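Local coordinates for capsule biosynthesis protein capD (Bacillus anthracis, PDB 3GA9) that cleaves the poly-gamma-D-glutamate capsule and, as a transpeptidase, joins it through an amide bond to meso-diaminopimelic acid in the peptidoglycan, at residues Asn94-Ile99 and Ala206-Glu211; Asn129-Gly134 and Thr176-Thr181; Lys222-Asn227 and Asp295-Val300; Lys255-Asp260 and Met268-Glu273. All coordinates share one frame; numbering follows the deposited sequence.

Interaction 1: residues Asn94-Ile99 and Ala206-Glu211; sequences NQKPHI and AKISLE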
loop_
_atom_site.group_PDB
_atom_site.type_symbol
_atom_site.label_atom_id
_atom_site.label_comp_id
_atom_site.label_asym_id
_atom_site.label_seq_id
_atom_site.Cartn_x
_atom_site.Cartn_y
_atom_site.Cartn_z
ATOM N N ASN A 94 -6.322 -19.502 23.533
ATOM C CA ASN A 94 -6.109 -19.652 22.065
ATOM C C ASN A 94 -7.435 -19.714 21.249
ATOM O O ASN A 94 -8.417 -20.300 21.700
ATOM C CB ASN A 94 -5.134 -20.809 21.732
ATOM C CG ASN A 94 -5.326 -22.041 22.634
ATOM O OD1 ASN A 94 -5.977 -21.976 23.691
ATOM N ND2 ASN A 94 -4.760 -23.175 22.209
ATOM N N GLN A 95 -7.470 -19.103 20.065
ATOM C CA GLN A 95 -6.260 -18.573 19.435
ATOM C C GLN A 95 -5.790 -17.142 19.770
ATOM O O GLN A 95 -4.666 -17.001 20.253
ATOM C CB GLN A 95 -6.248 -18.861 17.925
ATOM C CG GLN A 95 -4.931 -18.555 17.232
ATOM C CD GLN A 95 -3.879 -19.619 17.435
ATOM O OE1 GLN A 95 -3.673 -20.117 18.546
ATOM N NE2 GLN A 95 -3.185 -19.961 16.360
ATOM N N LYS A 96 -6.583 -16.082 19.580
ATOM C CA LYS A 96 -8.043 -16.002 19.334
ATOM C C LYS A 96 -8.328 -15.831 17.828
ATOM O O LYS A 96 -7.579 -16.377 17.012
ATOM C CB LYS A 96 -8.475 -14.728 20.040
ATOM C CG LYS A 96 -7.402 -13.640 19.830
ATOM C CD LYS A 96 -7.841 -12.290 20.332
ATOM C CE LYS A 96 -7.390 -11.217 19.365
ATOM N NZ LYS A 96 -8.522 -10.247 19.225
ATOM N N PRO A 97 -9.398 -15.063 17.442
ATOM C CA PRO A 97 -9.333 -14.448 16.079
ATOM C C PRO A 97 -8.115 -13.502 15.927
ATOM O O PRO A 97 -7.815 -12.711 16.817
ATOM C CB PRO A 97 -10.678 -13.692 15.929
ATOM C CG PRO A 97 -11.362 -13.761 17.285
ATOM C CD PRO A 97 -10.756 -14.961 18.019
ATOM N N HIS A 98 -7.401 -13.620 14.819
ATOM C CA HIS A 98 -6.145 -12.905 14.643
ATOM C C HIS A 98 -6.407 -11.510 14.115
ATOM O O HIS A 98 -6.191 -11.237 12.951
ATOM C CB HIS A 98 -5.237 -13.695 13.700
ATOM C CG HIS A 98 -5.409 -15.178 13.823
ATOM N ND1 HIS A 98 -5.012 -15.885 14.942
ATOM C CD2 HIS A 98 -5.965 -16.086 12.982
ATOM C CE1 HIS A 98 -5.293 -17.165 14.772
ATOM N NE2 HIS A 98 -5.876 -17.312 13.595
ATOM N N ILE A 99 -6.889 -10.643 15.000
ATOM C CA ILE A 99 -7.229 -9.249 14.693
ATOM C C ILE A 99 -6.379 -8.281 15.548
ATOM O O ILE A 99 -6.431 -8.350 16.761
ATOM C CB ILE A 99 -8.746 -9.009 14.989
ATOM C CG1 ILE A 99 -9.605 -10.016 14.226
ATOM C CG2 ILE A 99 -9.162 -7.540 14.725
ATOM C CD1 ILE A 99 -11.093 -9.952 14.567
ATOM N N ALA A 206 -14.175 -8.456 17.976
ATOM C CA ALA A 206 -12.780 -8.859 17.883
ATOM C C ALA A 206 -12.292 -9.565 19.140
ATOM O O ALA A 206 -11.259 -10.229 19.118
ATOM C CB ALA A 206 -11.904 -7.642 17.590
ATOM N N LYS A 207 -13.037 -9.412 20.231
ATOM C CA LYS A 207 -12.681 -9.983 21.530
ATOM C C LYS A 207 -11.422 -9.302 22.033
ATOM O O LYS A 207 -10.479 -9.969 22.451
ATOM C CB LYS A 207 -12.490 -11.505 21.463
ATOM C CG LYS A 207 -13.551 -12.251 20.684
ATOM C CD LYS A 207 -14.919 -12.097 21.310
ATOM C CE LYS A 207 -15.967 -12.929 20.551
ATOM N NZ LYS A 207 -17.120 -13.267 21.457
ATOM N N ILE A 208 -11.382 -7.981 21.935
ATOM C CA ILE A 208 -10.229 -7.220 22.358
ATOM C C ILE A 208 -10.743 -6.301 23.431
ATOM O O ILE A 208 -11.837 -5.742 23.294
ATOM C CB ILE A 208 -9.643 -6.352 21.221
ATOM C CG1 ILE A 208 -9.040 -7.220 20.115
ATOM C CG2 ILE A 208 -8.647 -5.316 21.780
ATOM C CD1 ILE A 208 -8.475 -6.429 18.881
ATOM N N SER A 209 -9.978 -6.141 24.504
ATOM C CA SER A 209 -10.460 -5.353 25.627
ATOM C C SER A 209 -10.610 -3.887 25.212
ATOM O O SER A 209 -9.947 -3.418 24.276
ATOM C CB SER A 209 -9.498 -5.459 26.809
ATOM O OG SER A 209 -8.317 -4.743 26.505
ATOM N N LEU A 210 -11.464 -3.179 25.934
ATOM C CA LEU A 210 -11.640 -1.755 25.748
ATOM C C LEU A 210 -10.370 -0.991 25.988
ATOM O O LEU A 210 -10.037 -0.052 25.260
ATOM C CB LEU A 210 -12.757 -1.231 26.640
ATOM C CG LEU A 210 -14.149 -1.596 26.105
ATOM C CD1 LEU A 210 -15.203 -1.182 27.126
ATOM C CD2 LEU A 210 -14.447 -0.936 24.760
ATOM N N GLU A 211 -9.634 -1.420 26.991
ATOM C CA GLU A 211 -8.409 -0.733 27.356
ATOM C C GLU A 211 -7.345 -0.911 26.281
ATOM O O GLU A 211 -6.557 -0.015 26.038
ATOM C CB GLU A 211 -7.919 -1.208 28.737
ATOM C CG GLU A 211 -8.732 -0.635 29.924
ATOM C CD GLU A 211 -8.593 0.910 30.108
ATOM O OE1 GLU A 211 -7.554 1.506 29.732
ATOM O OE2 GLU A 211 -9.542 1.540 30.636
#

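Interaction 2: residues Asn129-Gly134 and Thr176-Thr181; sequences NYAEKG and TDLART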
loop_
_atom_site.group_PDB
_atom_site.type_symbol
_atom_site.label_atom_id
_atom_site.label_comp_id
_atom_site.label_asym_id
_atom_site.label_seq_id
_atom_site.Cartn_x
_atom_site.Cartn_y
_atom_site.Cartn_z
ATOM N N ASN A 129 -19.575 11.505 2.411
ATOM C CA ASN A 129 -20.525 11.665 1.300
ATOM C C ASN A 129 -20.667 10.412 0.439
ATOM O O ASN A 129 -21.770 10.087 0.005
ATOM C CB ASN A 129 -20.149 12.849 0.402
ATOM C CG ASN A 129 -20.239 14.198 1.120
ATOM O OD1 ASN A 129 -19.589 15.177 0.706
ATOM N ND2 ASN A 129 -21.024 14.256 2.204
ATOM N N TYR A 130 -19.561 9.711 0.182
ATOM C CA TYR A 130 -19.667 8.480 -0.597
ATOM C C TYR A 130 -20.283 7.349 0.188
ATOM O O TYR A 130 -20.902 6.495 -0.390
ATOM C CB TYR A 130 -18.315 8.021 -1.090
ATOM C CG TYR A 130 -17.802 8.874 -2.175
ATOM C CD1 TYR A 130 -18.561 9.092 -3.334
ATOM C CD2 TYR A 130 -16.565 9.472 -2.065
ATOM C CE1 TYR A 130 -18.096 9.889 -4.342
ATOM C CE2 TYR A 130 -16.081 10.266 -3.070
ATOM C CZ TYR A 130 -16.858 10.474 -4.201
ATOM O OH TYR A 130 -16.352 11.256 -5.195
ATOM N N ALA A 131 -20.076 7.323 1.496
ATOM C CA ALA A 131 -20.653 6.278 2.342
ATOM C C ALA A 131 -22.149 6.539 2.486
ATOM O O ALA A 131 -22.981 5.624 2.428
ATOM C CB ALA A 131 -20.021 6.294 3.700
ATOM N N GLU A 132 -22.448 7.812 2.696
ATOM C CA GLU A 132 -23.786 8.300 2.930
ATOM C C GLU A 132 -24.660 8.185 1.682
ATOM O O GLU A 132 -25.759 7.635 1.744
ATOM C CB GLU A 132 -23.679 9.766 3.357
ATOM C CG GLU A 132 -24.947 10.446 3.617
ATOM C CD GLU A 132 -25.502 10.119 4.977
ATOM O OE1 GLU A 132 -24.964 9.190 5.637
ATOM O OE2 GLU A 132 -26.486 10.793 5.389
ATOM N N LYS A 133 -24.174 8.709 0.559
ATOM C CA LYS A 133 -25.021 8.862 -0.611
ATOM C C LYS A 133 -24.720 7.829 -1.673
ATOM O O LYS A 133 -25.494 7.690 -2.610
ATOM C CB LYS A 133 -24.874 10.270 -1.212
ATOM C CG LYS A 133 -25.244 11.396 -0.250
ATOM C CD LYS A 133 -26.727 11.300 0.191
ATOM C CE LYS A 133 -27.101 12.292 1.303
ATOM N NZ LYS A 133 -26.883 13.701 0.811
ATOM N N GLY A 134 -23.566 7.163 -1.566
ATOM C CA GLY A 134 -23.281 6.040 -2.411
ATOM C C GLY A 134 -22.307 6.370 -3.493
ATOM O O GLY A 134 -22.049 7.525 -3.778
ATOM N N THR A 176 -24.591 3.101 5.141
ATOM C CA THR A 176 -25.169 3.946 6.185
ATOM C C THR A 176 -24.507 3.705 7.523
ATOM O O THR A 176 -24.184 4.659 8.233
ATOM C CB THR A 176 -26.698 3.711 6.296
ATOM O OG1 THR A 176 -27.280 3.955 5.012
ATOM C CG2 THR A 176 -27.365 4.646 7.330
ATOM N N ASP A 177 -24.276 2.438 7.870
ATOM C CA ASP A 177 -23.529 2.170 9.096
ATOM C C ASP A 177 -22.167 2.824 9.106
ATOM O O ASP A 177 -21.767 3.397 10.108
ATOM C CB ASP A 177 -23.384 0.675 9.343
ATOM C CG ASP A 177 -24.707 0.023 9.783
ATOM O OD1 ASP A 177 -25.630 0.791 10.194
ATOM O OD2 ASP A 177 -24.813 -1.249 9.731
ATOM N N LEU A 178 -21.457 2.721 7.987
ATOM C CA LEU A 178 -20.126 3.265 7.894
ATOM C C LEU A 178 -20.177 4.804 7.988
ATOM O O LEU A 178 -19.439 5.397 8.767
ATOM C CB LEU A 178 -19.432 2.782 6.611
ATOM C CG LEU A 178 -18.006 3.300 6.374
ATOM C CD1 LEU A 178 -17.144 3.098 7.624
ATOM C CD2 LEU A 178 -17.346 2.637 5.131
ATOM N N ALA A 179 -21.070 5.433 7.223
ATOM C CA ALA A 179 -21.328 6.884 7.324
ATOM C C ALA A 179 -21.535 7.322 8.761
ATOM O O ALA A 179 -20.967 8.353 9.208
ATOM C CB ALA A 179 -22.500 7.275 6.464
ATOM N N ARG A 180 -22.290 6.542 9.520
ATOM C CA ARG A 180 -22.510 6.888 10.926
ATOM C C ARG A 180 -21.227 6.901 11.754
ATOM O O ARG A 180 -21.007 7.811 12.614
ATOM C CB ARG A 180 -23.530 5.946 11.588
ATOM C CG ARG A 180 -23.748 6.188 13.125
ATOM C CD ARG A 180 -24.916 5.327 13.679
ATOM N NE ARG A 180 -26.016 5.324 12.705
ATOM C CZ ARG A 180 -26.436 4.255 12.018
ATOM N NH1 ARG A 180 -25.874 3.056 12.210
ATOM N NH2 ARG A 180 -27.420 4.384 11.128
ATOM N N THR A 181 -20.409 5.867 11.537
ATOM C CA THR A 181 -19.122 5.749 12.200
ATOM C C THR A 181 -18.204 6.921 11.795
ATOM O O THR A 181 -17.581 7.581 12.644
ATOM C CB THR A 181 -18.472 4.384 11.843
ATOM O OG1 THR A 181 -19.243 3.351 12.455
ATOM C CG2 THR A 181 -17.051 4.290 12.385
HETATM O O HOH W 1 -25.945 7.338 8.370
#

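Interaction 3: residues Lys222-Asn227 and Asp295-Val300; sequences KPVKGN and DPNKMV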
loop_
_atom_site.group_PDB
_atom_site.type_symbol
_atom_site.label_atom_id
_atom_site.label_comp_id
_atom_site.label_asym_id
_atom_site.label_seq_id
_atom_site.Cartn_x
_atom_site.Cartn_y
_atom_site.Cartn_z
ATOM N N LYS A 222 12.385 7.105 11.649
ATOM C CA LYS A 222 13.144 7.704 10.567
ATOM C C LYS A 222 13.058 6.809 9.325
ATOM O O LYS A 222 13.145 5.587 9.446
ATOM C CB LYS A 222 14.610 7.991 10.980
ATOM C CG LYS A 222 14.847 9.421 11.590
ATOM C CD LYS A 222 14.272 10.570 10.686
ATOM C CE LYS A 222 14.961 11.949 10.893
ATOM N NZ LYS A 222 14.981 12.803 9.645
ATOM N N PRO A 223 12.855 7.410 8.136
ATOM C CA PRO A 223 12.916 6.635 6.883
ATOM C C PRO A 223 14.279 5.972 6.707
ATOM O O PRO A 223 15.283 6.485 7.181
ATOM C CB PRO A 223 12.718 7.687 5.798
ATOM C CG PRO A 223 12.005 8.822 6.493
ATOM C CD PRO A 223 12.437 8.804 7.919
ATOM N N VAL A 224 14.308 4.817 6.061
ATOM C CA VAL A 224 15.559 4.261 5.602
ATOM C C VAL A 224 16.034 5.181 4.495
ATOM O O VAL A 224 15.300 5.415 3.550
ATOM C CB VAL A 224 15.366 2.868 5.054
ATOM C CG1 VAL A 224 16.702 2.290 4.630
ATOM C CG2 VAL A 224 14.705 1.957 6.081
ATOM N N LYS A 225 17.229 5.758 4.636
ATOM C CA LYS A 225 17.816 6.613 3.582
ATOM C C LYS A 225 18.942 5.843 2.931
ATOM O O LYS A 225 19.772 5.272 3.634
ATOM C CB LYS A 225 18.381 7.913 4.143
ATOM C CG LYS A 225 17.336 8.873 4.607
ATOM C CD LYS A 225 17.842 9.721 5.780
ATOM C CE LYS A 225 16.765 9.840 6.897
ATOM N NZ LYS A 225 15.523 10.618 6.529
ATOM N N GLY A 226 18.963 5.808 1.600
ATOM C CA GLY A 226 20.036 5.155 0.859
ATOM C C GLY A 226 20.242 5.937 -0.418
ATOM O O GLY A 226 19.789 7.079 -0.536
ATOM N N ASN A 227 20.943 5.332 -1.374
ATOM C CA ASN A 227 20.953 5.862 -2.738
ATOM C C ASN A 227 20.950 4.741 -3.747
ATOM O O ASN A 227 21.459 3.648 -3.491
ATOM C CB ASN A 227 22.145 6.796 -3.004
ATOM C CG ASN A 227 23.473 6.089 -2.836
ATOM O OD1 ASN A 227 23.977 5.408 -3.759
ATOM N ND2 ASN A 227 24.041 6.218 -1.638
ATOM N N ASP A 295 20.359 -0.386 13.364
ATOM C CA ASP A 295 20.379 0.651 12.287
ATOM C C ASP A 295 20.269 0.164 10.817
ATOM O O ASP A 295 21.224 -0.385 10.250
ATOM C CB ASP A 295 21.561 1.635 12.441
ATOM C CG ASP A 295 21.402 2.911 11.572
ATOM O OD1 ASP A 295 20.392 3.039 10.828
ATOM O OD2 ASP A 295 22.300 3.791 11.632
ATOM N N PRO A 296 19.099 0.410 10.199
ATOM C CA PRO A 296 18.709 0.121 8.821
ATOM C C PRO A 296 19.535 0.828 7.761
ATOM O O PRO A 296 19.714 0.306 6.667
ATOM C CB PRO A 296 17.284 0.659 8.762
ATOM C CG PRO A 296 16.796 0.507 10.143
ATOM C CD PRO A 296 17.952 0.900 10.979
ATOM N N ASN A 297 20.000 2.022 8.065
ATOM C CA ASN A 297 20.836 2.746 7.129
ATOM C C ASN A 297 22.130 2.006 6.804
ATOM O O ASN A 297 22.669 2.116 5.689
ATOM C CB ASN A 297 21.131 4.121 7.683
ATOM C CG ASN A 297 20.049 5.091 7.374
ATOM O OD1 ASN A 297 20.315 6.253 7.101
ATOM N ND2 ASN A 297 18.814 4.619 7.368
ATOM N N LYS A 298 22.600 1.237 7.787
ATOM C CA LYS A 298 23.764 0.381 7.614
ATOM C C LYS A 298 23.503 -0.779 6.649
ATOM O O LYS A 298 24.343 -1.067 5.781
ATOM C CB LYS A 298 24.306 -0.113 8.974
ATOM C CG LYS A 298 25.505 0.710 9.514
ATOM C CD LYS A 298 25.091 1.999 10.242
ATOM C CE LYS A 298 26.256 2.597 11.072
ATOM N NZ LYS A 298 26.690 1.740 12.231
HETATM N N MSE A 299 22.341 -1.417 6.774
HETATM C CA MSE A 299 22.022 -2.572 5.939
HETATM C C MSE A 299 21.768 -2.271 4.471
HETATM O O MSE A 299 21.384 -3.157 3.713
HETATM C CB MSE A 299 20.825 -3.299 6.488
HETATM C CG MSE A 299 21.201 -4.397 7.378
HETATM SE SE MSE A 299 19.978 -4.115 8.774
HETATM C CE MSE A 299 18.429 -5.136 8.183
ATOM N N VAL A 300 22.018 -1.040 4.069
ATOM C CA VAL A 300 21.572 -0.553 2.777
ATOM C C VAL A 300 22.679 0.221 2.029
ATOM O O VAL A 300 22.507 0.608 0.866
ATOM C CB VAL A 300 20.239 0.239 2.987
ATOM C CG1 VAL A 300 20.294 1.675 2.470
ATOM C CG2 VAL A 300 19.084 -0.528 2.415
#

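Interaction 4: residues Lys255-Asp260 and Met268-Glu273; sequences KEVYKD and MSKMEE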
loop_
_atom_site.group_PDB
_atom_site.type_symbol
_atom_site.label_atom_id
_atom_site.label_comp_id
_atom_site.label_asym_id
_atom_site.label_seq_id
_atom_site.Cartn_x
_atom_site.Cartn_y
_atom_site.Cartn_z
ATOM N N LYS A 255 25.080 -5.523 -10.432
ATOM C CA LYS A 255 25.216 -6.567 -11.462
ATOM C C LYS A 255 24.333 -6.370 -12.698
ATOM O O LYS A 255 23.794 -7.353 -13.224
ATOM C CB LYS A 255 24.988 -7.969 -10.877
ATOM C CG LYS A 255 23.972 -8.061 -9.773
ATOM C CD LYS A 255 24.345 -9.121 -8.731
ATOM C CE LYS A 255 23.652 -10.456 -9.015
ATOM N NZ LYS A 255 24.034 -11.566 -8.078
ATOM N N GLU A 256 24.240 -5.111 -13.163
ATOM C CA GLU A 256 23.270 -4.608 -14.194
ATOM C C GLU A 256 22.454 -5.647 -14.965
ATOM O O GLU A 256 22.714 -5.900 -16.147
ATOM C CB GLU A 256 23.931 -3.646 -15.209
ATOM C CG GLU A 256 24.962 -2.658 -14.651
ATOM C CD GLU A 256 26.419 -3.159 -14.761
ATOM O OE1 GLU A 256 26.659 -4.393 -14.718
ATOM O OE2 GLU A 256 27.337 -2.308 -14.886
ATOM N N VAL A 257 21.464 -6.215 -14.338
ATOM C CA VAL A 257 20.695 -7.183 -15.028
ATOM C C VAL A 257 19.910 -6.487 -16.122
ATOM O O VAL A 257 19.305 -7.130 -16.934
ATOM C CB VAL A 257 19.818 -7.867 -14.055
ATOM C CG1 VAL A 257 19.306 -6.877 -13.092
ATOM C CG2 VAL A 257 18.744 -8.556 -14.740
ATOM N N TYR A 258 19.936 -5.168 -16.160
ATOM C CA TYR A 258 19.287 -4.463 -17.245
ATOM C C TYR A 258 19.879 -4.823 -18.605
ATOM O O TYR A 258 19.176 -4.812 -19.609
ATOM C CB TYR A 258 19.279 -2.948 -17.051
ATOM C CG TYR A 258 18.455 -2.270 -18.136
ATOM C CD1 TYR A 258 17.063 -2.435 -18.198
ATOM C CD2 TYR A 258 19.070 -1.505 -19.132
ATOM C CE1 TYR A 258 16.299 -1.832 -19.214
ATOM C CE2 TYR A 258 18.314 -0.893 -20.151
ATOM C CZ TYR A 258 16.934 -1.064 -20.185
ATOM O OH TYR A 258 16.206 -0.460 -21.185
ATOM N N LYS A 259 21.167 -5.153 -18.631
ATOM C CA LYS A 259 21.815 -5.649 -19.851
ATOM C C LYS A 259 21.251 -7.006 -20.329
ATOM O O LYS A 259 21.567 -7.449 -21.435
ATOM C CB LYS A 259 23.330 -5.725 -19.652
ATOM C CG LYS A 259 24.029 -4.365 -19.693
ATOM C CD LYS A 259 25.333 -4.388 -18.884
ATOM C CE LYS A 259 26.272 -3.209 -19.236
ATOM N NZ LYS A 259 25.776 -1.858 -18.813
ATOM N N ASP A 260 20.415 -7.650 -19.507
ATOM C CA ASP A 260 19.764 -8.918 -19.879
ATOM C C ASP A 260 18.274 -8.814 -20.086
ATOM O O ASP A 260 17.600 -9.839 -20.246
ATOM C CB ASP A 260 20.016 -9.976 -18.825
ATOM C CG ASP A 260 21.466 -10.316 -18.708
ATOM O OD1 ASP A 260 21.920 -10.562 -17.568
ATOM O OD2 ASP A 260 22.151 -10.315 -19.761
HETATM N N MSE A 268 14.914 -12.892 -15.897
HETATM C CA MSE A 268 14.186 -13.564 -14.840
HETATM C C MSE A 268 15.113 -14.276 -13.913
HETATM O O MSE A 268 14.961 -14.187 -12.689
HETATM C CB MSE A 268 13.155 -14.527 -15.390
HETATM C CG MSE A 268 11.890 -13.806 -15.733
HETATM SE SE MSE A 268 10.676 -14.901 -16.683
HETATM C CE MSE A 268 10.024 -15.994 -15.265
ATOM N N SER A 269 16.099 -14.953 -14.495
ATOM C CA SER A 269 17.011 -15.805 -13.726
ATOM C C SER A 269 17.736 -15.008 -12.655
ATOM O O SER A 269 17.779 -15.411 -11.498
ATOM C CB SER A 269 18.006 -16.489 -14.675
ATOM O OG SER A 269 18.949 -17.268 -13.966
ATOM N N LYS A 270 18.278 -13.868 -13.051
ATOM C CA LYS A 270 19.001 -13.001 -12.149
ATOM C C LYS A 270 18.130 -12.316 -11.086
ATOM O O LYS A 270 18.559 -12.200 -9.936
ATOM C CB LYS A 270 19.787 -11.968 -12.938
ATOM C CG LYS A 270 20.652 -12.573 -14.019
ATOM C CD LYS A 270 21.577 -11.521 -14.589
ATOM C CE LYS A 270 22.818 -12.141 -15.198
ATOM N NZ LYS A 270 23.684 -11.014 -15.634
HETATM N N MSE A 271 16.930 -11.858 -11.460
HETATM C CA MSE A 271 15.920 -11.356 -10.495
HETATM C C MSE A 271 15.601 -12.368 -9.390
HETATM O O MSE A 271 15.556 -12.032 -8.206
HETATM C CB MSE A 271 14.625 -10.940 -11.208
HETATM C CG MSE A 271 14.763 -9.646 -11.994
HETATM SE SE MSE A 271 15.477 -8.158 -10.890
HETATM C CE MSE A 271 15.798 -6.851 -12.321
ATOM N N GLU A 272 15.389 -13.607 -9.809
ATOM C CA GLU A 272 15.213 -14.720 -8.916
ATOM C C GLU A 272 16.362 -14.831 -7.925
ATOM O O GLU A 272 16.151 -15.187 -6.771
ATOM C CB GLU A 272 15.032 -15.991 -9.749
ATOM C CG GLU A 272 15.883 -17.192 -9.368
ATOM C CD GLU A 272 15.491 -17.809 -8.036
ATOM O OE1 GLU A 272 14.381 -17.527 -7.557
ATOM O OE2 GLU A 272 16.298 -18.567 -7.458
ATOM N N GLU A 273 17.570 -14.499 -8.366
ATOM C CA GLU A 273 18.739 -14.602 -7.492
ATOM C C GLU A 273 18.776 -13.433 -6.547
ATOM O O GLU A 273 19.009 -13.585 -5.350
ATOM C CB GLU A 273 20.056 -14.610 -8.286
ATOM C CG GLU A 273 20.274 -15.798 -9.217
ATOM C CD GLU A 273 21.654 -15.746 -9.884
ATOM O OE1 GLU A 273 22.671 -15.678 -9.136
ATOM O OE2 GLU A 273 21.716 -15.762 -11.143
#

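Interaction 1: residues Asn94-Ile99 and Ala206-Glu211
K96 starts towards A206 with its CG tucked between its own backbone N and carbonyl carbon (chi1 39°), and bends at chi3 and chi4 then swing the ammonium end onto the A206 carbonyl. I99 takes a different path: with CG1 beside the backbone N and the chain extended beyond it, CD1 is delivered against the alanine. The lysine supplies the polar half of the contact. K96 NZ donates to A206 O over 2.7 Å; it meets the oxygen at a C=O...N angle of 147° and lies 32° out of the carbonyl plane. The K96 chain runs across that of I208 at about a right angle, and NZ comes within 3.2 Å of I208 CG1, a tight approach of the ammonium group to an aliphatic branch. I99 makes the apolar half, its CD1 lying 3.9 Å from A206 CB, while I208 CD1 covers the backbone at 3.5 Å from I99 O. P97 CG flanks the bonded carbonyl, 4.0 Å from A206 O. P89 lies against both K96 and I208, and K28 and T26 of the other chain pack on P97 and I99. Here K96, from the loop between strand 78-83 and helix 104-115, takes up the carbonyl of A206 where helix 196-206 runs out; the turn that follows, made by K207 with positive phi, is typical of a helix C-terminus.

Interaction 2: residues Asn129-Gly134 and Thr176-Thr181
T176 opens helix 176-188 alongside A131, its N 4.0 Å from A131 O; A131 shares a backbone hydrogen bond with Q175, just before. The T176 carbonyl is reached by a water, which donates to T176 O at 3.2 Å and, weakly, to E132 OE1. D177 takes no part across the contact and is paired along its own helix with R180, whose NH1 meets D177 OD1 at 3.0 Å on the anti side and out of the carboxylate plane. L178 adds a loose apolar touch on the A131 methyl. A179 is where the helices come nearest: its CB meets A131 CB at 3.8 Å, and with two such small side chains the axes of the short helical segments approach to 7.6 Å, their N-to-C directions 141° apart, roughly antiparallel. The A179 methyl is overhung by E132, whose CG is anti to the backbone N (chi1 179°) and whose bend at chi2 brings OE1 to 3.2 Å from A179 CB. That carboxylate's stronger partner is K183, one turn beyond A179 on helix 176-188, in a salt bridge. T181 continues past the contact to bond A31 O of the other chain. V57 of helix 44-58 packs on both A131 and L178, and G32 of the other chain also packs on L178.

Interaction 3: residues Lys222-Asn227 and Asp295-Val300
V224, N297 and V300 show how an irregular chain can be laid along a strand by a few side chains. V224 places CG1 anti to its backbone N (chi1 -178°), which spreads its two methyls over different neighbours: CG2 rests on P296 CB at 3.9 Å, and CG1 reaches V300 CG1 at 4.2 Å. N297 passes V224 pointing the opposite way, and its amide group lies against the K225 backbone, with N297 CG 3.8 Å from K225 O. The asparagine is set in position by an Asx turn, in which D295 OD1 accepts from N297 N at 3.0 Å, the donor approaching from above the carboxylate plane. The strand on which segment 295-300 packs, 219-228, is an inner member of a four-stranded antiparallel sheet and is bonded to strand 231-235 through V224 with T235 and G226 with V233; such a sheet is consistent with the N-terminal nucleophile fold of the gamma-glutamyltransferases. Further along, V300 turns CG1 onto the backbone, 3.8 Å from K225 O and equally near G226 CA, where the glycine puts no side chain in its way. Helix 242-254 borders the same apolar patch, V243 touching V224 and P296 while L246 touches V300. Beyond its CB, which lies by N297, the K225 side chain leads away, and its NZ forms a salt bridge with E79.

Interaction 4: residues Lys255-Asp260 and Met268-Glu273
K270 and D260 approach each other at about a right angle, the lysine reaching straight out from its helix and the aspartate setting OD1 alongside the last carbons of that chain. With CG beside the backbone N (chi1 -52°) and the chain extended from there on, K270 carries NZ to D260 OD1 at 2.7 Å in a salt bridge; NZ meets OD1 nearly along its C-O axis, while the oxygen lies side-on to the end of the lysine. The approach is crowded, for K270 CE is only 3.0 Å from D260 OD1. Nearer the helix, V257 and K270 slide past each other in opposite directions, with V257 CG2 4.0 Å from K270 CB. The other branch of the valine faces M271, a selenomethionine, which crosses it at roughly ninety degrees; the bend at chi2 (-53°) sends its terminal methyl inwards until CE is 3.6 Å from V257 CG1. V257 thus touches two successive helix residues, K270 chiefly through CG2 and M271 chiefly through CG1. At the outer edge K255 NZ and E273 OE1 stay 4.5 Å apart, beyond a salt bridge, though their opposite charges would probably still attract. D260 is fixed on its own side by a 3-10 turn, its N bonded to V257 O. The contact folds the connection that leaves helix 242-254 back against helix 264-283, where Y267 and T266 also touch V257 and D260; the other chain borders it too, T87 packing on M271 and the H95 ring meeting that of Y258.

Overall arrangement
The four contacts spread over a mainly helical chain that also carries a four-stranded antiparallel sheet. Interaction 2 is nested along the sequence within the loop closed by interaction 1, their centres about 27 Å apart; interaction 4 is likewise nested within interaction 3, centres about 24 Å apart. The first pair closes before the second opens, and helix 210-214 leads from interaction 1 towards strand 219-228 of interaction 3. Interactions 2 and 3 lie on opposite sides of the chain's centre, as do 2 and 4, with centres about 41 and 48 Å apart. The enzyme consists of two chains made from one precursor, and this chain is the N-terminal piece; interactions 1, 2 and 4 adjoin the second chain.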